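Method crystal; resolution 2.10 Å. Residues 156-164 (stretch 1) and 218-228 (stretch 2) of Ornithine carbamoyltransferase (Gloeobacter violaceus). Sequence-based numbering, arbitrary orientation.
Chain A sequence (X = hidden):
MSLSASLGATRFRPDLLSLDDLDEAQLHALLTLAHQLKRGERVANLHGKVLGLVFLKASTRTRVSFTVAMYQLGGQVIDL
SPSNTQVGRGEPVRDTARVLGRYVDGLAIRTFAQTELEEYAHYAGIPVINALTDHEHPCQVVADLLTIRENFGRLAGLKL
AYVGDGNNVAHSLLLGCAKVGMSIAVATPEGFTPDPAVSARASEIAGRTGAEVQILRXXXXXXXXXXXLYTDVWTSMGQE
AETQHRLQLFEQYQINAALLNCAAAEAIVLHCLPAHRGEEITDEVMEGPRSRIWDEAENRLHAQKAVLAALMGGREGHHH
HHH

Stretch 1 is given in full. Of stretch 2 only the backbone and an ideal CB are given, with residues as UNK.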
# COMPACT_ATOMS: atom_id res chain seq x y z
N ALA A 156 2.17 47.54 18.19
CA ALA A 156 1.42 48.61 17.53
C ALA A 156 2.36 49.55 16.79
O ALA A 156 3.48 49.80 17.23
CB ALA A 156 0.61 49.39 18.58
N GLY A 157 1.90 50.07 15.66
CA GLY A 157 2.72 50.98 14.87
C GLY A 157 3.59 50.24 13.88
O GLY A 157 3.87 50.74 12.79
N LEU A 158 4.03 49.05 14.25
CA LEU A 158 4.86 48.22 13.40
C LEU A 158 4.13 47.81 12.12
O LEU A 158 2.90 47.88 12.05
CB LEU A 158 5.29 46.96 14.16
CG LEU A 158 6.70 46.88 14.73
CD1 LEU A 158 7.13 48.22 15.32
CD2 LEU A 158 6.74 45.78 15.79
N LYS A 159 4.89 47.39 11.12
CA LYS A 159 4.31 46.94 9.87
C LYS A 159 4.85 45.55 9.50
O LYS A 159 6.06 45.31 9.50
CB LYS A 159 4.60 47.92 8.73
CG LYS A 159 3.92 47.52 7.42
CD LYS A 159 4.55 48.20 6.21
CE LYS A 159 3.81 47.82 4.93
NZ LYS A 159 4.41 48.41 3.70
N LEU A 160 3.93 44.63 9.21
CA LEU A 160 4.24 43.25 8.83
C LEU A 160 3.87 43.06 7.35
O LEU A 160 2.76 43.40 6.92
CB LEU A 160 3.43 42.29 9.72
CG LEU A 160 3.40 40.74 9.64
CD1 LEU A 160 3.22 40.29 8.21
CD2 LEU A 160 4.66 40.15 10.24
N ALA A 161 4.80 42.53 6.57
CA ALA A 161 4.55 42.27 5.16
C ALA A 161 4.64 40.76 4.92
O ALA A 161 5.66 40.14 5.24
CB ALA A 161 5.55 42.99 4.30
N TYR A 162 3.58 40.18 4.38
CA TYR A 162 3.54 38.76 4.09
C TYR A 162 3.57 38.57 2.58
O TYR A 162 2.83 39.23 1.85
CB TYR A 162 2.27 38.12 4.66
CG TYR A 162 2.10 36.67 4.28
CD1 TYR A 162 2.50 35.65 5.14
CD2 TYR A 162 1.55 36.31 3.05
CE1 TYR A 162 2.36 34.31 4.79
CE2 TYR A 162 1.40 34.97 2.69
CZ TYR A 162 1.80 33.98 3.56
OH TYR A 162 1.62 32.66 3.22
N VAL A 163 4.42 37.66 2.11
CA VAL A 163 4.52 37.40 0.68
C VAL A 163 4.44 35.91 0.43
O VAL A 163 5.11 35.12 1.10
CB VAL A 163 5.85 37.96 0.08
CG1 VAL A 163 5.98 39.44 0.40
CG2 VAL A 163 7.05 37.19 0.63
N GLY A 164 3.61 35.53 -0.54
CA GLY A 164 3.44 34.13 -0.87
C GLY A 164 1.98 33.81 -1.13
O GLY A 164 1.27 34.58 -1.80
N UNK A 218 1.94 43.16 -5.65
CA UNK A 218 3.40 43.36 -5.66
C UNK A 218 4.04 43.22 -4.29
O UNK A 218 3.69 43.93 -3.35
CB UNK A 218 3.73 44.74 -6.22
N UNK A 219 5.00 42.29 -4.16
CA UNK A 219 5.73 42.02 -2.92
C UNK A 219 6.75 43.10 -2.55
O UNK A 219 7.07 43.27 -1.37
CB UNK A 219 6.45 40.67 -3.04
N UNK A 220 7.26 43.81 -3.55
CA UNK A 220 8.21 44.88 -3.28
C UNK A 220 7.49 46.10 -2.74
O UNK A 220 8.09 46.96 -2.10
CB UNK A 220 8.99 45.24 -4.54
N UNK A 221 6.19 46.17 -3.01
CA UNK A 221 5.36 47.27 -2.55
C UNK A 221 5.06 47.02 -1.07
O UNK A 221 5.26 47.89 -0.22
CB UNK A 221 4.08 47.39 -3.38
N UNK A 222 4.58 45.82 -0.78
CA UNK A 222 4.22 45.42 0.57
C UNK A 222 5.40 45.50 1.54
O UNK A 222 5.24 45.91 2.69
CB UNK A 222 3.66 44.00 0.55
N UNK A 223 6.57 45.10 1.06
CA UNK A 223 7.78 45.08 1.88
C UNK A 223 8.35 46.46 2.22
O UNK A 223 9.06 46.61 3.22
CB UNK A 223 8.86 44.26 1.16
N UNK A 224 8.05 47.46 1.40
CA UNK A 224 8.59 48.79 1.67
C UNK A 224 8.19 49.28 3.05
O UNK A 224 7.00 49.37 3.37
CB UNK A 224 8.12 49.78 0.61
N UNK A 225 9.19 49.57 3.88
CA UNK A 225 8.94 50.06 5.22
C UNK A 225 8.48 49.03 6.25
O UNK A 225 8.09 49.40 7.36
CB UNK A 225 7.89 51.17 5.14
N UNK A 226 8.53 47.75 5.89
CA UNK A 226 8.11 46.71 6.83
C UNK A 226 9.21 46.40 7.82
O UNK A 226 10.39 46.45 7.48
CB UNK A 226 7.71 45.44 6.08
N UNK A 227 8.83 46.08 9.06
CA UNK A 227 9.79 45.74 10.10
C UNK A 227 9.90 44.22 10.15
O UNK A 227 10.80 43.66 10.78
CB UNK A 227 9.38 46.31 11.46
N UNK A 228 8.97 43.56 9.46
CA UNK A 228 8.93 42.11 9.44
C UNK A 228 8.48 41.58 8.08
O UNK A 228 7.42 41.94 7.59
CB UNK A 228 8.00 41.60 10.54

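Position 218 lies beyond the reach of stretch 1, with no atom of it within 5.5 Å of the ideal CB. It directly precedes a helix, whose first amide groups lack partners, so Asp, Ser, Thr or Asn would suit. It is Asp 218, the N-cap: the backbone N of position 220 donates to Asp 218 OD1 at 3.1 Å.

At 219, phi/psi of -73/-27 in the first turn of the helix admits many residues, proline included. The ideal CB is 3.7 Å from Val 163 CG1, so a compact apolar group is favoured. The residue is Pro 219, whose CB packs against Val 163 CG1 at 3.8 Å.

Positions 220 and 221 are little constrained by stretch 1. At 220 CA-to-CB points away, leaving the choice wide; it is Phe 220, whose side chain makes no contact with stretch 1. At 221 the bond points sideways into space that stretch 1 leaves open, which suits a polar chain. Glu 221 uses its OE2 in a salt bridge with the side chain at 224.

Position 222 points toward the strand. Its ideal CB lies 4.3 Å from Ala 161 CB and 5.1 Å from Val 163 CG1, so a small apolar residue, Ala above all, is the natural choice. Ala 222 fills it, while its backbone Ala 222 O receives Lys 159 NZ at 2.8 Å.

At 223 the CB points away, 4.7 Å from Ala 161 CB, so several residues could serve. Ala 223 brings its CA to 3.9 Å from Ala 161 CB and begins a type II turn ending at 226.

Position 224 also points away, but its ideal CB is 5.0 Å from Lys 159 NZ, a positive charge that might favour an acidic or neutral residue. The deposited Arg 224 instead directs its guanidinium to Glu 221, NH1 to OE2 at 2.6 Å, and its carbonyl Arg 224 O accepts from Lys 159 NZ at 2.8 Å. The extended lysine thus ties down two backbone carbonyls.

Phi/psi of 76/9 at 225 favours glycine, with Asn or Asp as alternatives. It is Gly 225, within the turn.

At 226 the ideal CB is 3.7 Å from Ala 161 CB and 3.8 Å from Lys 159 O, which favours a small side chain. Ala 226 CB meets Ala 161 CB at 3.7 Å.

Position 227 points toward stretch 1, its ideal CB 4.3 Å from Leu 158 CG; a flat ring or an aliphatic chain would suit. His 227 lays one ring face under Leu 158 CD1, 4.2 Å from the ring centroid and 13° off its normal. His 227 N donates to Lys 159 O at 2.9 Å.

At 228, phi/psi of -144/123 is extended, and a parallel bridge pairs the position with Leu 160, side chains on the same face. The ideal CB, 3.7 Å from Leu 160 CD2, calls for Val, Ile or Leu. Ile 228 CG2 reaches Leu 160 CD2 at 3.3 Å, while Ala 161 N donates to Ile 228 O at 2.9 Å (176°).

Stretch 2, residues 218-228: DPFEAARGAHI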
# COMPACT_ATOMS: atom_id res chain seq x y z
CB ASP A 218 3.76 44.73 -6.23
CG ASP A 218 5.24 45.07 -6.06
OD1 ASP A 218 6.10 44.23 -6.41
OD2 ASP A 218 5.55 46.17 -5.57
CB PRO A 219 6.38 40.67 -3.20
CG PRO A 219 6.70 40.77 -4.65
CD PRO A 219 5.43 41.36 -5.23
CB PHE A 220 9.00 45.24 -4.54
CG PHE A 220 10.07 44.25 -4.87
CD1 PHE A 220 9.83 43.20 -5.74
CD2 PHE A 220 11.32 44.34 -4.25
CE1 PHE A 220 10.82 42.25 -6.00
CE2 PHE A 220 12.31 43.40 -4.51
CZ PHE A 220 12.06 42.35 -5.39
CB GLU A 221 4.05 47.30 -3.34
CG GLU A 221 3.20 48.53 -3.08
CD GLU A 221 3.88 49.81 -3.53
OE1 GLU A 221 4.15 49.95 -4.75
OE2 GLU A 221 4.15 50.68 -2.67
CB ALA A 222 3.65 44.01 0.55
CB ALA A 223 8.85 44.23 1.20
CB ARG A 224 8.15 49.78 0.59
CG ARG A 224 8.95 51.09 0.62
CD ARG A 224 8.88 51.89 -0.68
NE ARG A 224 7.59 52.55 -0.90
CZ ARG A 224 6.51 51.95 -1.39
NH1 ARG A 224 6.54 50.67 -1.73
NH2 ARG A 224 5.39 52.65 -1.55
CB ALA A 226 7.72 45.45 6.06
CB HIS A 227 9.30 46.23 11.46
CG HIS A 227 8.93 47.67 11.48
ND1 HIS A 227 9.85 48.68 11.69
CD2 HIS A 227 7.74 48.29 11.27
CE1 HIS A 227 9.24 49.85 11.62
NE2 HIS A 227 7.96 49.64 11.37
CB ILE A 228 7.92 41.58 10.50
CG1 ILE A 228 8.25 42.15 11.88
CG2 ILE A 228 7.94 40.05 10.56
CD1 ILE A 228 7.05 42.84 12.54
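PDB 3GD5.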